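Local coordinates for protein C-domain type II peptide synthetase (Streptomyces globisporus, PDB 4ZNM) that is a condensation-domain protein of the type II peptide synthetase kind, at residues 214-217 / 218-222; 258-261 / 262-266; 267-270 / 271-275; 325-328 / 329-333. One frame throughout, in Å; residues are numbered along the deposited sequence.

Contact 1. Residues 214-217 / 218-222; sequences EFWR and KRLQG
Phe215 and Arg219 both swing CG to the far side from the backbone N (chi1 164° and -165°), and their side chains lie alongside each other, pointing the same way, one helical turn apart. The Phe215 torsion brings its ring under Arg219 CB, which stands over one face, toward the rim. At 4.2 Å from the centroid of that ring and 21° off the normal, Arg219 CB makes a CH-pi contact. The arginine's own torsion sends CG along the ring, where Phe215 CZ meets Arg219 CG at 3.9 Å. The chain then bends at chi2, and its guanidinium plane stands steeply to the ring, which excludes a parallel stack. Its polar end serves the surrounding fold instead: NE forms a salt bridge with Glu339, and NH2 donates to the carbonyl of Arg317.

This is the C-terminal turn of helix 207-219 in the condensation domain. Arg219 N bonds Phe215 O at 2.8 Å, and Leu220 N bonds Trp216 O at 2.8 Å, although Leu220 is already the first residue to leave helical torsions. Its side chain runs beside Trp216, with Leu220 CD1 3.6 Å from Trp216 CE3 and CG in plane at the indole edge. The indole NE1 donates to the carbonyl of His343, which would help fix the ring's rotation.

On the exposed side, Lys218 stretches back along Glu214 and closes a salt bridge, NZ to Glu214 OE2, at 3.2 Å. The ammonium meets the anti side of that oxygen, somewhat out of the carboxylate plane. The backbone bond beneath, Lys218 N to Glu214 O, at 3.3 Å, is longer than the two that follow.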
loop_
_atom_site.group_PDB
_atom_site.type_symbol
_atom_site.label_atom_id
_atom_site.label_comp_id
_atom_site.label_asym_id
_atom_site.label_seq_id
_atom_site.Cartn_x
_atom_site.Cartn_y
_atom_site.Cartn_z
ATOM N N GLU A 214 -17.380 11.324 -18.744
ATOM C CA GLU A 214 -17.510 12.686 -19.274
ATOM C C GLU A 214 -16.954 13.664 -18.253
ATOM O O GLU A 214 -16.303 14.621 -18.627
ATOM C CB GLU A 214 -18.958 13.043 -19.610
ATOM C CG GLU A 214 -19.068 14.154 -20.675
ATOM C CD GLU A 214 -20.508 14.591 -20.946
ATOM O OE1 GLU A 214 -21.393 13.715 -21.073
ATOM O OE2 GLU A 214 -20.752 15.815 -21.043
ATOM N N PHE A 215 -17.178 13.414 -16.964
ATOM C CA PHE A 215 -16.562 14.245 -15.928
ATOM C C PHE A 215 -15.032 14.255 -16.032
ATOM O O PHE A 215 -14.406 15.305 -15.966
ATOM C CB PHE A 215 -16.967 13.773 -14.523
ATOM C CG PHE A 215 -16.086 14.325 -13.437
ATOM C CD1 PHE A 215 -16.353 15.554 -12.887
ATOM C CD2 PHE A 215 -14.983 13.630 -12.992
ATOM C CE1 PHE A 215 -15.540 16.076 -11.924
ATOM C CE2 PHE A 215 -14.154 14.164 -12.029
ATOM C CZ PHE A 215 -14.450 15.382 -11.483
ATOM N N TRP A 216 -14.421 13.087 -16.200
ATOM C CA TRP A 216 -12.966 12.988 -16.199
ATOM C C TRP A 216 -12.313 13.579 -17.447
ATOM O O TRP A 216 -11.261 14.212 -17.349
ATOM C CB TRP A 216 -12.546 11.534 -16.034
ATOM C CG TRP A 216 -12.721 11.035 -14.630
ATOM C CD1 TRP A 216 -13.647 10.135 -14.173
ATOM C CD2 TRP A 216 -11.953 11.434 -13.490
ATOM N NE1 TRP A 216 -13.473 9.926 -12.819
ATOM C CE2 TRP A 216 -12.442 10.716 -12.378
ATOM C CE3 TRP A 216 -10.883 12.306 -13.308
ATOM C CZ2 TRP A 216 -11.905 10.871 -11.097
ATOM C CZ3 TRP A 216 -10.338 12.434 -12.045
ATOM C CH2 TRP A 216 -10.855 11.734 -10.957
ATOM N N ARG A 217 -12.927 13.359 -18.612
ATOM C CA ARG A 217 -12.458 13.959 -19.856
ATOM C C ARG A 217 -12.344 15.470 -19.657
ATOM O O ARG A 217 -11.332 16.088 -20.015
ATOM C CB ARG A 217 -13.415 13.673 -21.025
ATOM C CG ARG A 217 -13.260 12.303 -21.669
ATOM C CD ARG A 217 -14.229 12.143 -22.870
ATOM N NE ARG A 217 -14.956 10.871 -22.813
ATOM C CZ ARG A 217 -16.270 10.737 -22.612
ATOM N NH1 ARG A 217 -17.066 11.800 -22.475
ATOM N NH2 ARG A 217 -16.801 9.521 -22.570
ATOM N N LYS A 218 -13.379 16.064 -19.078
ATOM C CA LYS A 218 -13.363 17.515 -18.839
ATOM C C LYS A 218 -12.365 17.876 -17.753
ATOM O O LYS A 218 -11.555 18.770 -17.925
ATOM C CB LYS A 218 -14.746 18.040 -18.441
ATOM C CG LYS A 218 -15.827 17.835 -19.489
ATOM C CD LYS A 218 -17.207 18.225 -18.956
ATOM C CE LYS A 218 -18.272 18.107 -20.041
ATOM N NZ LYS A 218 -19.644 18.409 -19.541
ATOM N N ARG A 219 -12.441 17.187 -16.618
ATOM C CA ARG A 219 -11.597 17.522 -15.482
ATOM C C ARG A 219 -10.105 17.401 -15.771
ATOM O O ARG A 219 -9.297 18.179 -15.274
ATOM C CB ARG A 219 -11.936 16.626 -14.307
ATOM C CG ARG A 219 -11.370 17.125 -12.999
ATOM C CD ARG A 219 -12.009 18.462 -12.557
ATOM N NE ARG A 219 -11.640 18.649 -11.179
ATOM C CZ ARG A 219 -10.455 19.093 -10.773
ATOM N NH1 ARG A 219 -9.539 19.473 -11.654
ATOM N NH2 ARG A 219 -10.198 19.170 -9.472
ATOM N N LEU A 220 -9.731 16.395 -16.547
ATOM C CA LEU A 220 -8.331 16.144 -16.829
ATOM C C LEU A 220 -7.894 16.601 -18.217
ATOM O O LEU A 220 -6.832 16.213 -18.708
ATOM C CB LEU A 220 -8.059 14.662 -16.672
ATOM C CG LEU A 220 -8.196 14.165 -15.248
ATOM C CD1 LEU A 220 -7.881 12.685 -15.188
ATOM C CD2 LEU A 220 -7.328 14.957 -14.264
ATOM N N GLN A 221 -8.702 17.451 -18.832
ATOM C CA GLN A 221 -8.337 18.062 -20.096
ATOM C C GLN A 221 -6.972 18.741 -20.006
ATOM O O GLN A 221 -6.810 19.724 -19.277
ATOM C CB GLN A 221 -9.388 19.082 -20.505
ATOM C CG GLN A 221 -9.091 19.822 -21.784
ATOM C CD GLN A 221 -9.614 19.090 -22.976
ATOM O OE1 GLN A 221 -9.103 18.032 -23.337
ATOM N NE2 GLN A 221 -10.659 19.633 -23.591
ATOM N N GLY A 222 -6.007 18.242 -20.768
ATOM C CA GLY A 222 -4.687 18.841 -20.796
ATOM C C GLY A 222 -3.879 18.581 -19.547
ATOM O O GLY A 222 -2.806 19.160 -19.371
#

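Contact 2. Residues 258-261 / 262-266; sequences VEFS and RAAKC
Arg262 begins the final turn of helix 251-264, where its N bonds Val258 O at 2.9 Å; three residues later, at Lys265, the chain leaves the helix through a Schellman motif. The CB of Arg262 also packs on the Val258 carbonyl oxygen. Ala263 continues the i to i+4 pattern, its N reaching Glu259 O at 3.1 Å.

Ala264 is the last helical residue. Its N bonds Phe260 O at 2.9 Å, and its methyl lies above one face of the Phe260 ring, displaced toward the rim, with CB 4.3 Å from Phe260 CZ. The same ring packs on Arg327 and Val330 of helix 326-335, so this apolar contact faces a neighbouring helix.

Lys265 takes a positive phi of 63°, the evidence for the reversal, and its N donates to Arg262 O at 3.1 Å. The second bond that defines the motif belongs to Cys266, whose N reaches back five residues to Ser261 O at 3.0 Å. The two bonds cap carbonyls of the last turn while the chain departs from the helix axis. In one of its two conformers the Cys266 side chain packs on Val330 and Arg334.

Beside this closure, Ser261 holds OG close to its own backbone N (chi1 -68°), where OG takes part in hydrogen bonds with the carbonyl oxygen of Val257 and the OG1 of Thr271.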
loop_
_atom_site.group_PDB
_atom_site.type_symbol
_atom_site.label_atom_id
_atom_site.label_comp_id
_atom_site.label_asym_id
_atom_site.label_seq_id
_atom_site.Cartn_x
_atom_site.Cartn_y
_atom_site.Cartn_z
ATOM N N VAL A 258 -3.539 16.615 13.333
ATOM C CA VAL A 258 -4.880 16.156 13.723
ATOM C C VAL A 258 -5.799 17.302 14.140
ATOM O O VAL A 258 -6.967 17.329 13.765
ATOM C CB VAL A 258 -4.788 15.122 14.871
ATOM C CG1 VAL A 258 -6.166 14.852 15.479
ATOM C CG2 VAL A 258 -4.161 13.827 14.371
ATOM N N GLU A 259 -5.278 18.213 14.957
ATOM C CA GLU A 259 -6.040 19.366 15.442
ATOM C C GLU A 259 -6.394 20.325 14.296
ATOM O O GLU A 259 -7.522 20.816 14.213
ATOM C CB GLU A 259 -5.250 20.110 16.521
ATOM C CG GLU A 259 -5.307 19.434 17.897
ATOM C CD GLU A 259 -4.177 19.856 18.832
ATOM O OE1 GLU A 259 -3.600 20.944 18.627
ATOM O OE2 GLU A 259 -3.867 19.093 19.774
ATOM N N PHE A 260 -5.432 20.582 13.410
ATOM C CA PHE A 260 -5.686 21.450 12.271
ATOM C C PHE A 260 -6.817 20.877 11.432
ATOM O O PHE A 260 -7.742 21.571 11.031
ATOM C CB PHE A 260 -4.447 21.616 11.400
ATOM C CG PHE A 260 -4.753 22.213 10.055
ATOM C CD1 PHE A 260 -4.900 23.591 9.906
ATOM C CD2 PHE A 260 -4.950 21.403 8.959
ATOM C CE1 PHE A 260 -5.210 24.134 8.676
ATOM C CE2 PHE A 260 -5.250 21.935 7.730
ATOM C CZ PHE A 260 -5.390 23.308 7.588
ATOM N N SER A 261 -6.701 19.592 11.155
ATOM C CA SER A 261 -7.609 18.894 10.266
ATOM C C SER A 261 -9.016 18.871 10.836
ATOM O O SER A 261 -9.976 19.228 10.160
ATOM C CB SER A 261 -7.103 17.463 10.035
ATOM O OG SER A 261 -5.887 17.471 9.293
ATOM N N ARG A 262 -9.123 18.441 12.088
ATOM C CA ARG A 262 -10.388 18.474 12.824
ATOM C C ARG A 262 -11.076 19.825 12.682
ATOM O O ARG A 262 -12.258 19.917 12.316
ATOM C CB ARG A 262 -10.143 18.167 14.316
ATOM C CG ARG A 262 -11.430 17.940 15.153
ATOM C CD ARG A 262 -11.280 18.346 16.637
ATOM N NE ARG A 262 -10.786 19.717 16.809
ATOM C CZ ARG A 262 -11.547 20.808 16.932
ATOM N NH1 ARG A 262 -12.875 20.735 16.909
ATOM N NH2 ARG A 262 -10.967 21.993 17.079
ATOM N N ALA A 263 -10.337 20.883 12.986
ATOM C CA ALA A 263 -10.916 22.223 12.988
ATOM C C ALA A 263 -11.286 22.672 11.570
ATOM O O ALA A 263 -12.293 23.345 11.389
ATOM C CB ALA A 263 -9.958 23.216 13.640
ATOM N N ALA A 264 -10.495 22.266 10.574
ATOM C CA ALA A 264 -10.778 22.586 9.168
ATOM C C ALA A 264 -11.852 21.688 8.542
ATOM O O ALA A 264 -12.297 21.936 7.413
ATOM C CB ALA A 264 -9.527 22.476 8.361
ATOM N N LYS A 265 -12.241 20.634 9.254
ATOM C CA LYS A 265 -13.200 19.686 8.725
ATOM C C LYS A 265 -12.634 18.997 7.484
ATOM O O LYS A 265 -13.358 18.736 6.525
ATOM C CB LYS A 265 -14.526 20.380 8.404
ATOM C CG LYS A 265 -15.135 21.058 9.625
ATOM C CD LYS A 265 -16.670 21.182 9.564
ATOM C CE LYS A 265 -17.275 21.253 10.977
ATOM N NZ LYS A 265 -16.626 22.299 11.828
ATOM N N CYS A 266 -11.325 18.731 7.510
ATOM C CA CYS A 266 -10.649 17.936 6.481
ATOM C C CYS A 266 -9.975 16.734 7.159
ATOM O O CYS A 266 -9.580 16.823 8.317
ATOM C CB CYS A 266 -9.613 18.781 5.729
ATOM S SG CYS A 266 -10.257 20.315 4.966
#

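Contact 3. Residues 267-270 / 271-275; sequences SPFM and TMFAA
Phe269 and Phe273 meet one turn apart, where Phe269 CE2 comes within 4.3 Å of Phe273 CB. Each has CG anti to the backbone N (chi1 -178° and -173°), which sends both rings off the same flank of the helix. The approach is oblique, and it is the CB of Phe273 that makes the nearest side-chain touch. Under the pair, Phe273 N bonds Phe269 O at 2.8 Å. Met272 N bonds Pro268 O at 3.1 Å, and Ala274 N bonds Met270 O at 2.8 Å. The Met272 side chain passes the Pro268 carbonyl, with Met272 CG 3.5 Å from Pro268 O. Both Met270 and Met272 are modelled as selenomethionine.

The residues form the first turns of helix 268-284 in the condensation domain, and Ser267 is its N-cap. Ser267 OG accepts from Met270 N at 3.2 Å with an N-H...O angle of 158°, while its carbonyl oxygen receives Thr271 N, also at 3.2 Å. Pro268 follows the cap, where its backbone nitrogen carries no hydrogen that would need a partner. Thr271 OG1 is 3.5 Å from Ser267 O, a weak approach at best; its stronger partner is Ser261 on the preceding helix.

Farther out, Phe269 packs on Thr293 and Ile416, Phe273 on Val291, and Met272 on Ile414, so this flank rests against strands 288-295 and 410-416. Ala275 faces Tyr445 and Leu449 of helix 435-454, and the hydroxyl of Tyr445 bonds the carbonyl oxygen of Met272.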
loop_
_atom_site.group_PDB
_atom_site.type_symbol
_atom_site.label_atom_id
_atom_site.label_comp_id
_atom_site.label_asym_id
_atom_site.label_seq_id
_atom_site.Cartn_x
_atom_site.Cartn_y
_atom_site.Cartn_z
ATOM N N SER A 267 -9.842 15.609 6.466
ATOM C CA SER A 267 -9.146 14.463 7.058
ATOM C C SER A 267 -7.639 14.761 7.200
ATOM O O SER A 267 -7.090 15.606 6.459
ATOM C CB SER A 267 -9.350 13.221 6.212
ATOM O OG SER A 267 -8.644 13.381 4.999
ATOM N N PRO A 268 -6.954 14.064 8.122
ATOM C CA PRO A 268 -5.497 14.238 8.214
ATOM C C PRO A 268 -4.794 13.877 6.910
ATOM O O PRO A 268 -3.730 14.405 6.608
ATOM C CB PRO A 268 -5.085 13.288 9.341
ATOM C CG PRO A 268 -6.339 13.144 10.194
ATOM C CD PRO A 268 -7.491 13.230 9.224
ATOM N N PHE A 269 -5.371 12.982 6.130
ATOM C CA PHE A 269 -4.741 12.654 4.865
ATOM C C PHE A 269 -4.789 13.806 3.881
ATOM O O PHE A 269 -3.825 14.029 3.147
ATOM C CB PHE A 269 -5.371 11.452 4.192
ATOM C CG PHE A 269 -4.694 11.104 2.920
ATOM C CD1 PHE A 269 -3.391 10.647 2.946
ATOM C CD2 PHE A 269 -5.313 11.290 1.701
ATOM C CE1 PHE A 269 -2.737 10.327 1.784
ATOM C CE2 PHE A 269 -4.653 10.980 0.525
ATOM C CZ PHE A 269 -3.369 10.501 0.571
HETATM N N MSE A 270 -5.921 14.511 3.828
HETATM C CA MSE A 270 -6.060 15.649 2.926
HETATM C C MSE A 270 -5.037 16.703 3.266
HETATM O O MSE A 270 -4.474 17.308 2.374
HETATM C CB MSE A 270 -7.437 16.266 2.999
HETATM C CG MSE A 270 -8.522 15.478 2.354
HETATM SE SE MSE A 270 -10.274 16.223 2.803
HETATM C CE MSE A 270 -11.236 14.765 1.921
ATOM N N THR A 271 -4.840 16.964 4.560
ATOM C CA THR A 271 -3.790 17.890 5.016
ATOM C C THR A 271 -2.389 17.466 4.554
ATOM O O THR A 271 -1.617 18.279 4.035
ATOM C CB THR A 271 -3.792 18.016 6.549
ATOM O OG1 THR A 271 -5.105 18.394 6.996
ATOM C CG2 THR A 271 -2.784 19.073 7.007
HETATM N N MSE A 272 -2.037 16.200 4.756
HETATM C CA MSE A 272 -0.713 15.734 4.367
HETATM C C MSE A 272 -0.546 15.727 2.822
HETATM O O MSE A 272 0.524 16.074 2.296
HETATM C CB MSE A 272 -0.451 14.351 4.986
HETATM C CG MSE A 272 -0.271 14.438 6.589
HETATM SE SE MSE A 272 0.089 12.705 7.208
HETATM C CE MSE A 272 1.966 12.612 6.696
ATOM N N PHE A 273 -1.623 15.426 2.109
ATOM C CA PHE A 273 -1.606 15.503 0.651
ATOM C C PHE A 273 -1.436 16.948 0.204
ATOM O O PHE A 273 -0.592 17.236 -0.642
ATOM C CB PHE A 273 -2.891 14.901 0.033
ATOM C CG PHE A 273 -2.847 14.810 -1.479
ATOM C CD1 PHE A 273 -2.169 13.783 -2.101
ATOM C CD2 PHE A 273 -3.475 15.734 -2.264
ATOM C CE1 PHE A 273 -2.121 13.691 -3.483
ATOM C CE2 PHE A 273 -3.428 15.650 -3.648
ATOM C CZ PHE A 273 -2.751 14.632 -4.250
ATOM N N ALA A 274 -2.222 17.862 0.774
ATOM C CA ALA A 274 -2.035 19.305 0.511
ATOM C C ALA A 274 -0.597 19.743 0.689
ATOM O O ALA A 274 -0.068 20.497 -0.136
ATOM C CB ALA A 274 -2.927 20.144 1.423
ATOM N N ALA A 275 0.028 19.328 1.796
ATOM C CA ALA A 275 1.420 19.696 2.046
ATOM C C ALA A 275 2.325 19.144 0.934
ATOM O O ALA A 275 3.331 19.764 0.572
ATOM C CB ALA A 275 1.887 19.192 3.391
#

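Contact 4. Residues 325-328 / 329-333; sequences SFRE and VVLRT
Val329 O is gripped twice by Thr333, whose N and OG1 each come within 2.9 Å of it. The hydroxyl approaches from above the carbonyl plane, 40° out of it, and so does not use a lone-pair direction. One turn earlier, Val329 N donates to Ser325 O at 3.3 Å, and its CB rests on the Phe326 carbonyl oxygen.

Val330 carries the main apolar contact. With CG2 placed beside the backbone N (chi1 -179° for CG1), this methyl comes down over one face of the Phe326 ring, 3.7 Å from its centroid, a CH-pi contact 27° off the normal. The fit is tight, since Val330 CG2 is 3.3 Å from Phe326 CE2.

Together these residues open helix 326-335, and Ser325 is its N-cap: Ser325 OG accepts from Glu328 N at 3.1 Å. The apolar flank packs on Ala274 of helix 268-284, touched by Phe326, Val329 and Val330.

On the more exposed flank Glu328 and Arg332 run side by side, yet OE1 of Glu328 stays 4.2 Å from NH2 of Arg332, well out of the guanidinium plane. No N-H points at it, so the pair shares an electrostatic attraction at most. Each has a firmer partner: OE1 accepts from the N of Ala324, and NH1 of Arg332 donates to the carbonyls of Asp319 and Ser321.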
loop_
_atom_site.group_PDB
_atom_site.type_symbol
_atom_site.label_atom_id
_atom_site.label_comp_id
_atom_site.label_asym_id
_atom_site.label_seq_id
_atom_site.Cartn_x
_atom_site.Cartn_y
_atom_site.Cartn_z
ATOM N N SER A 325 -3.187 30.899 1.126
ATOM C CA SER A 325 -2.751 30.277 2.367
ATOM C C SER A 325 -2.710 28.783 2.218
ATOM O O SER A 325 -3.319 28.222 1.318
ATOM C CB SER A 325 -3.707 30.633 3.499
ATOM O OG SER A 325 -4.978 30.066 3.211
ATOM N N PHE A 326 -2.017 28.124 3.128
ATOM C CA PHE A 326 -2.083 26.685 3.173
ATOM C C PHE A 326 -3.537 26.243 3.353
ATOM O O PHE A 326 -3.986 25.280 2.740
ATOM C CB PHE A 326 -1.217 26.157 4.299
ATOM C CG PHE A 326 -1.295 24.676 4.449
ATOM C CD1 PHE A 326 -0.722 23.858 3.498
ATOM C CD2 PHE A 326 -1.944 24.099 5.510
ATOM C CE1 PHE A 326 -0.788 22.506 3.601
ATOM C CE2 PHE A 326 -2.004 22.723 5.616
ATOM C CZ PHE A 326 -1.425 21.937 4.646
ATOM N N ARG A 327 -4.284 26.947 4.202
ATOM C CA ARG A 327 -5.660 26.534 4.452
ATOM C C ARG A 327 -6.450 26.435 3.158
ATOM O O ARG A 327 -7.254 25.511 2.975
ATOM C CB ARG A 327 -6.363 27.492 5.420
ATOM C CG ARG A 327 -7.786 27.049 5.774
ATOM C CD ARG A 327 -8.457 27.993 6.727
ATOM N NE ARG A 327 -7.679 28.179 7.950
ATOM C CZ ARG A 327 -7.628 27.293 8.942
ATOM N NH1 ARG A 327 -8.301 26.149 8.862
ATOM N NH2 ARG A 327 -6.891 27.560 10.009
ATOM N N GLU A 328 -6.221 27.366 2.243
ATOM C CA GLU A 328 -6.923 27.325 0.961
ATOM C C GLU A 328 -6.456 26.134 0.111
ATOM O O GLU A 328 -7.252 25.539 -0.609
ATOM C CB GLU A 328 -6.733 28.645 0.195
ATOM C CG GLU A 328 -7.560 29.760 0.758
ATOM C CD GLU A 328 -7.362 31.115 0.056
ATOM O OE1 GLU A 328 -6.844 31.165 -1.086
ATOM O OE2 GLU A 328 -7.734 32.141 0.677
ATOM N N VAL A 329 -5.182 25.762 0.194
ATOM C CA VAL A 329 -4.727 24.557 -0.523
ATOM C C VAL A 329 -5.507 23.329 -0.020
ATOM O O VAL A 329 -5.975 22.496 -0.815
ATOM C CB VAL A 329 -3.212 24.321 -0.375
ATOM C CG1 VAL A 329 -2.800 23.059 -1.122
ATOM C CG2 VAL A 329 -2.414 25.485 -0.965
ATOM N N VAL A 330 -5.653 23.222 1.301
ATOM C CA VAL A 330 -6.325 22.069 1.896
ATOM C C VAL A 330 -7.791 22.051 1.457
ATOM O O VAL A 330 -8.341 20.998 1.122
ATOM C CB VAL A 330 -6.203 22.077 3.442
ATOM C CG1 VAL A 330 -6.888 20.853 4.054
ATOM C CG2 VAL A 330 -4.753 22.090 3.855
ATOM N N LEU A 331 -8.431 23.214 1.436
ATOM C CA LEU A 331 -9.840 23.264 1.072
ATOM C C LEU A 331 -10.046 22.871 -0.396
ATOM O O LEU A 331 -10.985 22.142 -0.709
ATOM C CB LEU A 331 -10.410 24.649 1.334
ATOM C CG LEU A 331 -10.536 25.020 2.813
ATOM C CD1 LEU A 331 -10.929 26.471 2.913
ATOM C CD2 LEU A 331 -11.532 24.150 3.575
ATOM N N ARG A 332 -9.159 23.319 -1.284
ATOM C CA ARG A 332 -9.211 22.904 -2.694
ATOM C C ARG A 332 -8.960 21.414 -2.824
ATOM O O ARG A 332 -9.607 20.738 -3.612
ATOM C CB ARG A 332 -8.216 23.693 -3.509
ATOM C CG ARG A 332 -8.677 25.157 -3.638
ATOM C CD ARG A 332 -7.720 25.953 -4.468
ATOM N NE ARG A 332 -7.987 27.378 -4.353
ATOM C CZ ARG A 332 -7.372 28.315 -5.064
ATOM N NH1 ARG A 332 -6.443 27.977 -5.950
ATOM N NH2 ARG A 332 -7.671 29.599 -4.870
ATOM N N THR A 333 -8.058 20.903 -1.998
ATOM C CA THR A 333 -7.766 19.482 -2.009
ATOM C C THR A 333 -9.019 18.721 -1.634
ATOM O O THR A 333 -9.320 17.695 -2.246
ATOM C CB THR A 333 -6.621 19.135 -1.049
ATOM O OG1 THR A 333 -5.420 19.726 -1.541
ATOM C CG2 THR A 333 -6.430 17.616 -0.904
#

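From the N terminus, the four contacts follow in series, each closing a loop of a single helical turn, so none nests in or crosses another. Contact 1 ends helix 207-219 and stands apart; its nearest atoms to contact 4 are about 6 Å away. Contact 2 ends helix 251-264 and contact 3 starts helix 268-284 directly after it, their centres 10 Å apart, with a serine and a threonine hydroxyl joining the two helices across the junction. Contact 4, at the start of helix 326-335, packs on both: Val330 CG2 lies 3.9 Å from Phe260 CE2 and 3.6 Å from Ala274 CB. Contacts 2, 3 and 4 thus tie three helices together.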